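Local coordinates for hydrogenase expression/formation protein HypE (Desulfovibrio vulgaris subsp. vulgaris, PDB 2Z1U) that binds ATP and magnesium and, as a HypE maturation protein, probably carries out the ATP-dependent dehydration step in making cyanide ligands for [NiFe]-hydrogenases, at residues A[62-67]-A[108-113]; A[180-185]-A[261-266]; A[82-87]-A[203-208]. All coordinates share one frame; numbering follows the deposited sequence.

Contact 1 (A[62-67]-A[108-113]); sequences PIFFPG and ERVVAS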
loop_
_atom_site.group_PDB
_atom_site.type_symbol
_atom_site.label_atom_id
_atom_site.label_comp_id
_atom_site.label_asym_id
_atom_site.label_seq_id
_atom_site.Cartn_x
_atom_site.Cartn_y
_atom_site.Cartn_z
ATOM N N PRO A 62 -16.146 7.231 -12.070
ATOM C CA PRO A 62 -15.881 5.980 -12.789
ATOM C C PRO A 62 -14.391 5.645 -12.926
ATOM O O PRO A 62 -13.533 6.487 -12.651
ATOM C CB PRO A 62 -16.490 6.241 -14.170
ATOM C CG PRO A 62 -16.339 7.706 -14.363
ATOM C CD PRO A 62 -16.517 8.322 -12.999
ATOM N N ILE A 63 -14.108 4.420 -13.362
ATOM C CA ILE A 63 -12.742 3.917 -13.472
ATOM C C ILE A 63 -12.032 4.581 -14.635
ATOM O O ILE A 63 -10.835 4.866 -14.545
ATOM C CB ILE A 63 -12.723 2.370 -13.667
ATOM C CG1 ILE A 63 -13.284 1.665 -12.435
ATOM C CG2 ILE A 63 -11.326 1.867 -14.011
ATOM C CD1 ILE A 63 -13.221 0.134 -12.528
ATOM N N PHE A 64 -12.781 4.809 -15.717
ATOM C CA PHE A 64 -12.281 5.469 -16.926
ATOM C C PHE A 64 -12.978 6.818 -17.125
ATOM O O PHE A 64 -14.195 6.933 -16.939
ATOM C CB PHE A 64 -12.465 4.569 -18.169
ATOM C CG PHE A 64 -11.742 3.229 -18.072
ATOM C CD1 PHE A 64 -10.373 3.135 -18.319
ATOM C CD2 PHE A 64 -12.436 2.070 -17.728
ATOM C CE1 PHE A 64 -9.691 1.913 -18.198
ATOM C CE2 PHE A 64 -11.768 0.838 -17.614
ATOM C CZ PHE A 64 -10.391 0.763 -17.849
ATOM N N PHE A 65 -12.194 7.830 -17.499
ATOM C CA PHE A 65 -12.685 9.209 -17.709
ATOM C C PHE A 65 -11.772 9.904 -18.726
ATOM O O PHE A 65 -10.674 9.420 -18.973
ATOM C CB PHE A 65 -12.724 9.986 -16.376
ATOM C CG PHE A 65 -11.565 9.684 -15.451
ATOM C CD1 PHE A 65 -10.392 10.435 -15.515
ATOM C CD2 PHE A 65 -11.643 8.644 -14.521
ATOM C CE1 PHE A 65 -9.317 10.156 -14.661
ATOM C CE2 PHE A 65 -10.570 8.352 -13.676
ATOM C CZ PHE A 65 -9.404 9.113 -13.747
ATOM N N PRO A 66 -12.235 11.001 -19.367
ATOM C CA PRO A 66 -11.326 11.755 -20.231
ATOM C C PRO A 66 -10.022 12.124 -19.520
ATOM O O PRO A 66 -10.056 12.697 -18.427
ATOM C CB PRO A 66 -12.138 13.009 -20.563
ATOM C CG PRO A 66 -13.542 12.520 -20.564
ATOM C CD PRO A 66 -13.598 11.563 -19.404
ATOM N N GLY A 67 -8.891 11.763 -20.123
ATOM C CA GLY A 67 -7.575 12.157 -19.620
ATOM C C GLY A 67 -6.927 11.208 -18.629
ATOM O O GLY A 67 -5.787 11.432 -18.213
ATOM N N GLU A 108 -7.048 -5.391 -17.546
ATOM C CA GLU A 108 -5.914 -5.268 -18.469
ATOM C C GLU A 108 -5.663 -3.828 -18.951
ATOM O O GLU A 108 -4.513 -3.403 -19.047
ATOM C CB GLU A 108 -6.059 -6.223 -19.671
ATOM C CG GLU A 108 -4.932 -6.074 -20.697
ATOM C CD GLU A 108 -4.705 -7.307 -21.551
ATOM O OE1 GLU A 108 -5.624 -7.715 -22.301
ATOM O OE2 GLU A 108 -3.582 -7.846 -21.489
ATOM N N ARG A 109 -6.729 -3.094 -19.265
ATOM C CA ARG A 109 -6.608 -1.682 -19.621
ATOM C C ARG A 109 -6.001 -0.857 -18.480
ATOM O O ARG A 109 -5.155 0.008 -18.712
ATOM C CB ARG A 109 -7.966 -1.100 -19.997
ATOM C CG ARG A 109 -8.463 -1.511 -21.380
ATOM C CD ARG A 109 -9.637 -0.626 -21.797
ATOM N NE ARG A 109 -10.894 -1.049 -21.175
ATOM C CZ ARG A 109 -11.955 -0.265 -20.989
ATOM N NH1 ARG A 109 -11.941 1.016 -21.364
ATOM N NH2 ARG A 109 -13.043 -0.769 -20.415
ATOM N N VAL A 110 -6.426 -1.144 -17.252
ATOM C CA VAL A 110 -5.926 -0.430 -16.069
ATOM C C VAL A 110 -4.455 -0.769 -15.821
ATOM O O VAL A 110 -3.634 0.123 -15.570
ATOM C CB VAL A 110 -6.760 -0.754 -14.821
ATOM C CG1 VAL A 110 -6.072 -0.215 -13.555
ATOM C CG2 VAL A 110 -8.168 -0.179 -14.959
ATOM N N VAL A 111 -4.136 -2.062 -15.906
ATOM C CA VAL A 111 -2.766 -2.555 -15.773
ATOM C C VAL A 111 -1.867 -1.949 -16.859
ATOM O O VAL A 111 -0.768 -1.484 -16.558
ATOM C CB VAL A 111 -2.706 -4.115 -15.784
ATOM C CG1 VAL A 111 -1.281 -4.593 -15.917
ATOM C CG2 VAL A 111 -3.340 -4.672 -14.504
ATOM N N ALA A 112 -2.333 -1.957 -18.111
ATOM C CA ALA A 112 -1.624 -1.295 -19.224
ATOM C C ALA A 112 -1.338 0.194 -18.944
ATOM O O ALA A 112 -0.223 0.672 -19.183
ATOM C CB ALA A 112 -2.407 -1.456 -20.535
ATOM N N SER A 113 -2.342 0.918 -18.450
ATOM C CA SER A 113 -2.161 2.298 -18.021
ATOM C C SER A 113 -1.077 2.470 -16.961
ATOM O O SER A 113 -0.277 3.395 -17.051
ATOM C CB SER A 113 -3.472 2.880 -17.483
ATOM O OG SER A 113 -4.341 3.226 -18.544
#
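The guanidinium of Arg109 lies flat on the ring of Phe64, NH2 coming to 3.5 Å from Phe64 CE2. The two planes are only 12° apart, and CZ of Arg109 stands 3.9 Å from the centroid of the Phe64 ring, over its face, in a stacked cation-pi arrangement. NH1 reaches over the middle of the ring, whereas NE stays near CZ of Phe64. A bend at chi3 (-80°) folds the arginine chain back over the phenylalanine, while its CB, nearer the helix, touches Phe64 CZ at 3.7 Å. Phe64 belongs to strand 64-65, one arm of a short two-stranded hairpin with 68-69, and the contact sets this hairpin against helix 104-121 in the AIR synthase-related N-terminal region. CG2 of Ile63 covers the opposite ring face, offset toward the rim, so the ring is sandwiched between its own neighbour and the arginine. Val110 completes the apolar side: its CG2 meets Ile63 CG2 at 3.9 Å and Phe64 CZ at 3.8 Å. Asp105 forms a long, weak ion pair with Arg109 NE, and Ile70 of helix 70-83 packs on both Ile63 and Val110.

Contact 2 (A[180-185]-A[261-266]); sequences TILSQR and LGLDPL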
loop_
_atom_site.group_PDB
_atom_site.type_symbol
_atom_site.label_atom_id
_atom_site.label_comp_id
_atom_site.label_asym_id
_atom_site.label_seq_id
_atom_site.Cartn_x
_atom_site.Cartn_y
_atom_site.Cartn_z
ATOM N N THR A 180 -14.249 16.851 -14.267
ATOM C CA THR A 180 -14.451 15.787 -15.257
ATOM C C THR A 180 -15.023 14.505 -14.699
ATOM O O THR A 180 -15.879 13.913 -15.347
ATOM C CB THR A 180 -13.284 15.586 -16.293
ATOM O OG1 THR A 180 -12.931 14.198 -16.409
ATOM C CG2 THR A 180 -12.095 16.401 -15.943
ATOM N N ILE A 181 -14.601 14.085 -13.503
ATOM C CA ILE A 181 -15.181 12.863 -12.942
ATOM C C ILE A 181 -16.652 13.095 -12.518
ATOM O O ILE A 181 -17.503 12.247 -12.776
ATOM C CB ILE A 181 -14.307 12.159 -11.830
ATOM C CG1 ILE A 181 -14.648 12.663 -10.443
ATOM C CG2 ILE A 181 -12.802 12.153 -12.123
ATOM C CD1 ILE A 181 -15.478 11.655 -9.727
ATOM N N LEU A 182 -16.941 14.257 -11.919
ATOM C CA LEU A 182 -18.290 14.615 -11.472
ATOM C C LEU A 182 -19.271 14.795 -12.629
ATOM O O LEU A 182 -20.447 14.447 -12.503
ATOM C CB LEU A 182 -18.262 15.879 -10.602
ATOM C CG LEU A 182 -18.308 15.791 -9.060
ATOM C CD1 LEU A 182 -18.092 14.398 -8.479
ATOM C CD2 LEU A 182 -17.361 16.813 -8.404
ATOM N N SER A 183 -18.785 15.337 -13.745
ATOM C CA SER A 183 -19.594 15.450 -14.954
ATOM C C SER A 183 -19.725 14.118 -15.708
ATOM O O SER A 183 -20.796 13.822 -16.238
ATOM C CB SER A 183 -19.096 16.580 -15.865
ATOM O OG SER A 183 -17.796 16.327 -16.346
ATOM N N GLN A 184 -18.657 13.316 -15.743
ATOM C CA GLN A 184 -18.736 11.945 -16.280
ATOM C C GLN A 184 -19.813 11.140 -15.566
ATOM O O GLN A 184 -20.634 10.472 -16.205
ATOM C CB GLN A 184 -17.401 11.202 -16.142
ATOM C CG GLN A 184 -16.448 11.390 -17.302
ATOM C CD GLN A 184 -16.952 10.768 -18.597
ATOM O OE1 GLN A 184 -17.230 9.569 -18.663
ATOM N NE2 GLN A 184 -17.061 11.584 -19.636
ATOM N N ARG A 185 -19.806 11.235 -14.237
ATOM C CA ARG A 185 -20.685 10.450 -13.374
ATOM C C ARG A 185 -22.163 10.803 -13.561
ATOM O O ARG A 185 -23.041 10.050 -13.132
ATOM C CB ARG A 185 -20.262 10.619 -11.911
ATOM C CG ARG A 185 -20.486 9.395 -11.048
ATOM C CD ARG A 185 -19.403 9.277 -9.997
ATOM N NE ARG A 185 -19.576 10.217 -8.897
ATOM C CZ ARG A 185 -18.643 10.500 -7.990
ATOM N NH1 ARG A 185 -17.443 9.933 -8.048
ATOM N NH2 ARG A 185 -18.916 11.366 -7.024
ATOM N N LEU A 261 -22.851 23.259 -12.086
ATOM C CA LEU A 261 -23.006 22.145 -11.145
ATOM C C LEU A 261 -22.931 22.556 -9.668
ATOM O O LEU A 261 -22.960 21.696 -8.782
ATOM C CB LEU A 261 -21.968 21.046 -11.432
ATOM C CG LEU A 261 -22.084 20.264 -12.742
ATOM C CD1 LEU A 261 -20.965 19.242 -12.845
ATOM C CD2 LEU A 261 -23.441 19.580 -12.869
ATOM N N GLY A 262 -22.813 23.858 -9.418
ATOM C CA GLY A 262 -22.712 24.406 -8.060
ATOM C C GLY A 262 -21.423 24.053 -7.337
ATOM O O GLY A 262 -21.395 23.968 -6.104
ATOM N N LEU A 263 -20.356 23.845 -8.108
ATOM C CA LEU A 263 -19.053 23.465 -7.576
ATOM C C LEU A 263 -18.080 24.653 -7.520
ATOM O O LEU A 263 -18.172 25.590 -8.308
ATOM C CB LEU A 263 -18.441 22.330 -8.424
ATOM C CG LEU A 263 -19.220 21.024 -8.660
ATOM C CD1 LEU A 263 -18.531 20.164 -9.728
ATOM C CD2 LEU A 263 -19.408 20.230 -7.372
ATOM N N ASP A 264 -17.130 24.589 -6.592
ATOM C CA ASP A 264 -16.108 25.624 -6.445
ATOM C C ASP A 264 -14.770 25.045 -6.915
ATOM O O ASP A 264 -14.256 24.110 -6.297
ATOM C CB ASP A 264 -16.051 26.072 -4.975
ATOM C CG ASP A 264 -15.156 27.281 -4.748
ATOM O OD1 ASP A 264 -15.438 28.021 -3.783
ATOM O OD2 ASP A 264 -14.192 27.507 -5.514
ATOM N N PRO A 265 -14.212 25.588 -8.018
ATOM C CA PRO A 265 -12.966 25.045 -8.586
ATOM C C PRO A 265 -11.781 25.090 -7.613
ATOM O O PRO A 265 -10.823 24.344 -7.774
ATOM C CB PRO A 265 -12.700 25.953 -9.796
ATOM C CG PRO A 265 -13.519 27.204 -9.546
ATOM C CD PRO A 265 -14.727 26.733 -8.797
ATOM N N LEU A 266 -11.847 25.963 -6.607
ATOM C CA LEU A 266 -10.767 26.055 -5.613
ATOM C C LEU A 266 -10.749 24.925 -4.580
ATOM O O LEU A 266 -9.800 24.814 -3.801
ATOM C CB LEU A 266 -10.812 27.405 -4.895
ATOM C CG LEU A 266 -10.898 28.681 -5.740
ATOM C CD1 LEU A 266 -11.119 29.874 -4.807
ATOM C CD2 LEU A 266 -9.658 28.861 -6.614
#
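Leu263 turns its CG to lie beside its backbone N (chi1 -55°) with the chain beyond extended (chi2 170°), which presents both of its methyl groups to Leu182. On the helix, Leu182 holds a less usual shape: chi2 is only 12°, leaving CD1 almost eclipsed with CA while CD2 projects toward the loop. CD2 of Leu182 therefore fits against the forked end of its partner, 3.8 Å from CD1 of Leu263 and 4.1 Å from CD2 of the same residue. Beside this pair, CD1 of Leu261 rests more loosely on Ser183, 4.4 Å from its CB, so the serine offers its carbon and not its hydroxyl. That hydroxyl is engaged along its own helix, where Ser183 OG hydrogen-bonds Leu179 O. Between Leu261 and Leu263, Gly262 takes a positive phi as the chain leaves helix 252-260. Farther on, Asp264 OD2 accepts the backbone N of Leu266 at 3.0 Å, on its anti side and tilted out of the carboxylate plane, and its OD1 pairs with Arg329 in a salt bridge. The contact is thus helix-to-loop apolar packing within the AIR synthase-related C-terminal region, joining helix 176-184 to a loop that leads away from helix 252-260 and, just beyond the contact, forms an Asx turn at Asp264.

Contact 3 (A[82-87]-A[203-208]); sequences VSMLGA and RVVEKL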
loop_
_atom_site.group_PDB
_atom_site.type_symbol
_atom_site.label_atom_id
_atom_site.label_comp_id
_atom_site.label_asym_id
_atom_site.label_seq_id
_atom_site.Cartn_x
_atom_site.Cartn_y
_atom_site.Cartn_z
ATOM N N VAL A 82 5.514 11.256 -3.347
ATOM C CA VAL A 82 6.942 11.069 -3.060
ATOM C C VAL A 82 7.756 12.310 -3.473
ATOM O O VAL A 82 8.615 12.775 -2.710
ATOM C CB VAL A 82 7.493 9.803 -3.732
ATOM C CG1 VAL A 82 9.038 9.756 -3.627
ATOM C CG2 VAL A 82 6.858 8.535 -3.107
ATOM N N SER A 83 7.469 12.842 -4.664
ATOM C CA SER A 83 8.124 14.062 -5.181
ATOM C C SER A 83 7.963 15.291 -4.292
ATOM O O SER A 83 8.869 16.137 -4.231
ATOM C CB SER A 83 7.654 14.399 -6.610
ATOM O OG SER A 83 7.984 13.351 -7.533
ATOM N N MET A 84 6.818 15.397 -3.610
ATOM C CA MET A 84 6.543 16.565 -2.742
ATOM C C MET A 84 7.555 16.745 -1.610
ATOM O O MET A 84 7.711 17.844 -1.101
ATOM C CB MET A 84 5.116 16.514 -2.174
ATOM C CG MET A 84 3.986 16.479 -3.206
ATOM S SD MET A 84 3.969 17.852 -4.393
ATOM C CE MET A 84 5.033 17.256 -5.723
ATOM N N LEU A 85 8.231 15.668 -1.211
ATOM C CA LEU A 85 9.307 15.769 -0.229
ATOM C C LEU A 85 10.670 16.028 -0.877
ATOM O O LEU A 85 11.708 15.775 -0.265
ATOM C CB LEU A 85 9.370 14.505 0.629
ATOM C CG LEU A 85 9.406 14.730 2.143
ATOM C CD1 LEU A 85 8.064 15.298 2.634
ATOM C CD2 LEU A 85 9.752 13.433 2.877
ATOM N N GLY A 86 10.674 16.537 -2.109
ATOM C CA GLY A 86 11.922 16.888 -2.781
ATOM C C GLY A 86 12.747 15.648 -3.047
ATOM O O GLY A 86 13.977 15.682 -2.960
ATOM N N ALA A 87 12.061 14.550 -3.369
ATOM C CA ALA A 87 12.697 13.263 -3.611
ATOM C C ALA A 87 12.507 12.781 -5.044
ATOM O O ALA A 87 11.593 13.220 -5.744
ATOM C CB ALA A 87 12.178 12.219 -2.626
ATOM N N ARG A 203 9.670 14.990 -12.676
ATOM C CA ARG A 203 10.701 15.657 -13.478
ATOM C C ARG A 203 10.731 17.184 -13.231
ATOM O O ARG A 203 11.807 17.760 -13.081
ATOM C CB ARG A 203 10.549 15.308 -14.962
ATOM C CG ARG A 203 10.797 13.794 -15.229
ATOM C CD ARG A 203 10.507 13.383 -16.659
ATOM N NE ARG A 203 10.431 11.914 -16.749
ATOM C CZ ARG A 203 11.437 11.109 -17.088
ATOM N NH1 ARG A 203 12.629 11.600 -17.419
ATOM N NH2 ARG A 203 11.249 9.792 -17.127
ATOM N N VAL A 204 9.567 17.834 -13.176
ATOM C CA VAL A 204 9.528 19.268 -12.800
ATOM C C VAL A 204 10.110 19.484 -11.396
ATOM O O VAL A 204 10.869 20.423 -11.191
ATOM C CB VAL A 204 8.092 19.901 -12.843
ATOM C CG1 VAL A 204 8.182 21.446 -13.013
ATOM C CG2 VAL A 204 7.329 19.364 -13.998
ATOM N N VAL A 205 9.731 18.628 -10.438
ATOM C CA VAL A 205 10.226 18.731 -9.052
ATOM C C VAL A 205 11.744 18.562 -8.968
ATOM O O VAL A 205 12.412 19.328 -8.284
ATOM C CB VAL A 205 9.525 17.742 -8.075
ATOM C CG1 VAL A 205 10.198 17.753 -6.697
ATOM C CG2 VAL A 205 8.046 18.096 -7.906
ATOM N N GLU A 206 12.287 17.552 -9.655
ATOM C CA GLU A 206 13.730 17.359 -9.672
ATOM C C GLU A 206 14.459 18.643 -10.129
ATOM O O GLU A 206 15.402 19.100 -9.462
ATOM C CB GLU A 206 14.124 16.121 -10.509
ATOM C CG GLU A 206 15.653 15.927 -10.631
ATOM C CD GLU A 206 16.070 14.503 -10.942
ATOM O OE1 GLU A 206 15.370 13.563 -10.516
ATOM O OE2 GLU A 206 17.127 14.316 -11.588
ATOM N N LYS A 207 14.002 19.247 -11.230
ATOM C CA LYS A 207 14.637 20.466 -11.739
ATOM C C LYS A 207 14.459 21.640 -10.778
ATOM O O LYS A 207 15.377 22.436 -10.612
ATOM C CB LYS A 207 14.146 20.848 -13.137
ATOM C CG LYS A 207 15.029 21.910 -13.782
ATOM C CD LYS A 207 14.581 22.294 -15.178
ATOM C CE LYS A 207 15.680 23.096 -15.870
ATOM N NZ LYS A 207 15.292 23.459 -17.253
ATOM N N LEU A 208 13.292 21.737 -10.137
ATOM C CA LEU A 208 13.057 22.777 -9.139
ATOM C C LEU A 208 14.062 22.678 -8.001
ATOM O O LEU A 208 14.700 23.660 -7.633
ATOM C CB LEU A 208 11.647 22.664 -8.557
ATOM C CG LEU A 208 10.466 23.204 -9.362
ATOM C CD1 LEU A 208 9.168 22.916 -8.604
ATOM C CD2 LEU A 208 10.608 24.712 -9.665
#
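A type I beta turn from Ser83 to Gly86, following on from helix 70-83 and close to the magnesium site, receives Val205 of helix 202-212. The valine is the centre of the contact, and its two methyl groups do different work. CG1, anti to the backbone N (chi1 172°), faces the turn backbone: it lies 3.2 Å from Ser83 O, a tight approach, and 4.4 Å from Gly86 CA. The same carbonyl oxygen of Ser83 accepts the turn-closing hydrogen bond from Gly86 N at 2.8 Å, so the methyl presses on an oxygen that already has a polar partner. CG2 of Val205 faces side chains instead, meeting Ser83 CB at 3.9 Å and Met84 CE at 3.8 Å. Met84 starts out from the turn pointing away from the valine, but bends at chi2 (-57°) and chi3 (88°) curl the thioether back to bring CE against the valine, the two side chains crossing at about a right angle. Ser83 directs its hydroxyl to Val79 O of its own helix, leaving CB for the valine. Gly86 adopts a positive phi, as suits a glycine, where the chain passes into strand 87-99. The methionine also packs on Asp220, a magnesium ligand, and on Asp41 of the second subunit, a residue that binds magnesium in this protein; the Met84 side chain is about 5 Å from a bound magnesium ion. Leu274 touches both Met84 and Val205, and Glu206 makes a salt bridge with Arg88. The buried contact thus bridges the N-terminal and C-terminal family regions, with strands 50-58 and 87-99 packed against the turn segment and helix 280-291 lying against Val204 and Leu208 of helix 202-212.

In the fold
Contacts 1 and 2 are neighbours, their centres 19 Å apart, and they touch directly: Pro66 CD lies 3.5 Å from Gln184 NE2, and Pro62 also packs on helix 176-184. The hairpin of contact 1 therefore links the N-terminal region to the C-terminal region that holds contact 2. Contact 3 makes a second, separate junction between these regions; its centre is 25 Å from that of contact 1 and 29 Å from that of contact 2, on the other side of the chain's centre from the latter. Contact 3 lies closer to bound nucleotide than contact 1: the side chain of Met84 is about 7 Å from a bound ATP, that of Val110 about 10 Å from a bound ATP.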